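Local coordinates for deacetylase EF_0837 (Enterococcus faecalis, PDB 2ICS), which is a binuclear zinc esterase of the amidohydrolase type that deacetylates acetyl-(R)-mandelate in vitro, though with very low efficiency, at residues G55-C63 / A267-I275. Residues are numbered along the deposited sequence; the frame is centred on the assembly and turned at random.
Sequences GWIDDHVHC and ASISTDIYI. With ZN (zinc ion), chain B.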
# COMPACT_ATOMS: atom_id res chain seq x y z
N GLY A 55 4.33 11.40 -4.92
CA GLY A 55 4.01 11.17 -3.52
C GLY A 55 3.89 9.68 -3.25
O GLY A 55 3.19 8.97 -3.97
N TRP A 56 4.57 9.20 -2.21
CA TRP A 56 4.52 7.78 -1.88
C TRP A 56 3.10 7.37 -1.50
O TRP A 56 2.37 8.14 -0.90
CB TRP A 56 5.48 7.46 -0.74
CG TRP A 56 6.93 7.75 -1.03
CD1 TRP A 56 7.49 8.01 -2.25
CD2 TRP A 56 8.01 7.78 -0.08
NE1 TRP A 56 8.85 8.20 -2.12
CE2 TRP A 56 9.19 8.07 -0.80
CE3 TRP A 56 8.08 7.60 1.31
CZ2 TRP A 56 10.44 8.17 -0.17
CZ3 TRP A 56 9.33 7.70 1.94
CH2 TRP A 56 10.49 7.99 1.19
N ILE A 57 2.74 6.14 -1.87
CA ILE A 57 1.40 5.61 -1.61
C ILE A 57 1.48 4.25 -0.91
O ILE A 57 2.12 3.32 -1.40
CB ILE A 57 0.61 5.41 -2.94
CG1 ILE A 57 0.51 6.73 -3.70
CG2 ILE A 57 -0.78 4.87 -2.65
CD1 ILE A 57 -0.04 6.58 -5.14
N ASP A 58 0.80 4.14 0.24
CA ASP A 58 0.77 2.90 1.01
C ASP A 58 -0.61 2.28 0.79
O ASP A 58 -1.57 2.71 1.43
CB ASP A 58 0.96 3.20 2.50
CG ASP A 58 1.33 1.98 3.31
OD1 ASP A 58 1.03 0.85 2.86
OD2 ASP A 58 1.91 2.14 4.40
N ASP A 59 -0.72 1.28 -0.08
CA ASP A 59 -2.03 0.70 -0.37
C ASP A 59 -2.56 -0.37 0.59
O ASP A 59 -3.50 -1.08 0.26
CB ASP A 59 -2.10 0.19 -1.82
CG ASP A 59 -1.26 -1.05 -2.06
OD1 ASP A 59 -0.84 -1.70 -1.08
OD2 ASP A 59 -1.04 -1.37 -3.25
N HIS A 60 -1.95 -0.50 1.76
CA HIS A 60 -2.48 -1.43 2.74
C HIS A 60 -2.24 -0.81 4.10
O HIS A 60 -1.16 -0.91 4.69
CB HIS A 60 -1.84 -2.82 2.66
CG HIS A 60 -2.51 -3.83 3.54
ND1 HIS A 60 -2.56 -5.18 3.28
CD2 HIS A 60 -3.16 -3.66 4.73
CE1 HIS A 60 -3.23 -5.78 4.29
NE2 HIS A 60 -3.61 -4.90 5.20
N VAL A 61 -3.29 -0.17 4.61
CA VAL A 61 -3.23 0.54 5.88
C VAL A 61 -4.51 0.35 6.70
O VAL A 61 -5.52 -0.13 6.20
CB VAL A 61 -3.02 2.04 5.56
CG1 VAL A 61 -3.60 2.90 6.65
CG2 VAL A 61 -1.55 2.31 5.35
N HIS A 62 -4.44 0.72 7.98
CA HIS A 62 -5.58 0.65 8.87
C HIS A 62 -5.57 1.96 9.66
O HIS A 62 -4.83 2.11 10.64
CB HIS A 62 -5.48 -0.57 9.78
CG HIS A 62 -5.67 -1.86 9.04
ND1 HIS A 62 -6.87 -2.24 8.48
CD2 HIS A 62 -4.77 -2.81 8.68
CE1 HIS A 62 -6.67 -3.39 7.80
NE2 HIS A 62 -5.41 -3.77 7.90
N CYS A 63 -6.37 2.91 9.21
CA CYS A 63 -6.41 4.22 9.83
C CYS A 63 -7.77 4.80 10.21
O CYS A 63 -7.95 6.02 10.17
CB CYS A 63 -5.65 5.22 8.95
SG CYS A 63 -6.29 5.36 7.28
N ALA A 267 4.98 -6.66 -6.59
CA ALA A 267 4.56 -5.59 -7.50
C ALA A 267 4.45 -4.28 -6.74
O ALA A 267 4.72 -3.20 -7.29
CB ALA A 267 3.22 -5.94 -8.13
N SER A 268 4.02 -4.36 -5.48
CA SER A 268 3.87 -3.18 -4.66
C SER A 268 4.28 -3.45 -3.21
O SER A 268 4.11 -4.56 -2.69
CB SER A 268 2.42 -2.67 -4.70
OG SER A 268 1.49 -3.70 -4.40
N ILE A 269 4.81 -2.41 -2.58
CA ILE A 269 5.27 -2.47 -1.21
C ILE A 269 4.31 -1.70 -0.31
O ILE A 269 4.02 -0.53 -0.56
CB ILE A 269 6.70 -1.89 -1.11
CG1 ILE A 269 7.67 -2.77 -1.90
CG2 ILE A 269 7.14 -1.79 0.35
CD1 ILE A 269 9.05 -2.18 -2.02
N SER A 270 3.81 -2.37 0.72
CA SER A 270 2.88 -1.77 1.67
C SER A 270 3.22 -2.24 3.08
O SER A 270 3.94 -3.22 3.26
CB SER A 270 1.43 -2.13 1.32
OG SER A 270 1.25 -3.53 1.29
N THR A 271 2.65 -1.56 4.07
CA THR A 271 2.96 -1.83 5.47
C THR A 271 2.00 -2.64 6.33
O THR A 271 2.44 -3.31 7.27
CB THR A 271 3.14 -0.52 6.22
OG1 THR A 271 1.91 0.22 6.16
CG2 THR A 271 4.26 0.31 5.60
N ASP A 272 0.70 -2.59 6.02
CA ASP A 272 -0.32 -3.23 6.85
C ASP A 272 -0.06 -2.71 8.26
O ASP A 272 -0.06 -3.44 9.24
CB ASP A 272 -0.24 -4.75 6.85
CG ASP A 272 -1.28 -5.37 7.76
OD1 ASP A 272 -2.35 -4.75 7.95
OD2 ASP A 272 -1.06 -6.48 8.29
N ILE A 273 0.17 -1.40 8.32
CA ILE A 273 0.47 -0.71 9.56
C ILE A 273 -0.76 -0.27 10.35
O ILE A 273 -1.82 0.01 9.78
CB ILE A 273 1.31 0.55 9.24
CG1 ILE A 273 1.87 1.18 10.51
CG2 ILE A 273 0.44 1.58 8.50
CD1 ILE A 273 2.84 2.32 10.22
N TYR A 274 -0.61 -0.24 11.66
CA TYR A 274 -1.66 0.24 12.56
C TYR A 274 -0.87 0.65 13.80
O TYR A 274 0.30 0.26 13.94
CB TYR A 274 -2.74 -0.82 12.83
CG TYR A 274 -2.41 -1.94 13.78
CD1 TYR A 274 -2.98 -1.97 15.05
CD2 TYR A 274 -1.61 -3.00 13.39
CE1 TYR A 274 -2.75 -3.03 15.91
CE2 TYR A 274 -1.37 -4.07 14.24
CZ TYR A 274 -1.94 -4.09 15.50
OH TYR A 274 -1.72 -5.15 16.34
N ILE A 275 -1.46 1.46 14.67
CA ILE A 275 -0.74 1.99 15.81
C ILE A 275 0.21 1.06 16.57
O ILE A 275 1.33 1.45 16.89
CB ILE A 275 -1.71 2.68 16.81
CG1 ILE A 275 -0.92 3.60 17.74
CG2 ILE A 275 -2.49 1.65 17.61
CD1 ILE A 275 -1.76 4.67 18.42
ZN ZN B . -4.37 -5.34 7.24
O HOH W 1 1.75 0.88 -1.60
O HOH W 2 -3.35 -7.07 7.45
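The His60 ring is overlapped on one face by the CB of Asp272, a CH-pi contact 3.8 Å from the ring centroid and displaced toward the rim. Both side chains run the same way to one zinc ion, which takes His60 NE2 at 2.2 Å and Asp272 OD1 at 2.2 Å. His62 NE2 binds it from just beyond the end of strand 51-61 at 2.0 Å, the imidazole presenting its edge to Asp272 OD1 with ring and carboxylate planes 72° apart. Lys154, carboxylated on its side-chain nitrogen, also binds this metal and bridges to the second zinc; the His-X-His pair with a distant aspartate is the hallmark of the amidohydrolase barrel.

Behind the metal, Asp58 clasps Thr271. Its CG lies anti to the backbone N (chi1 -164°), which extends the carboxylate across to Thr271. There OD2 accepts a hydrogen bond from Thr271 OG1 at 2.6 Å. OD1 accepts one from Thr271 N at 3.1 Å, and both oxygens are met on the syn side. Asp272 N then donates to His60 O over 2.8 Å, tying the backbone of one ligand to that of another. Farther back, a water donates to Ile57 O and Ile269 O and accepts from Asp59 N.

Thr210 and Thr91 hold the ND1 atoms of His60 and His62, probably fixing both rings. Strand 83-89 flanks strand 51-61, helix 286-296 packs on Ile269 and Thr271, and Ile77 of helix 74-77 covers Val61 and Ile273.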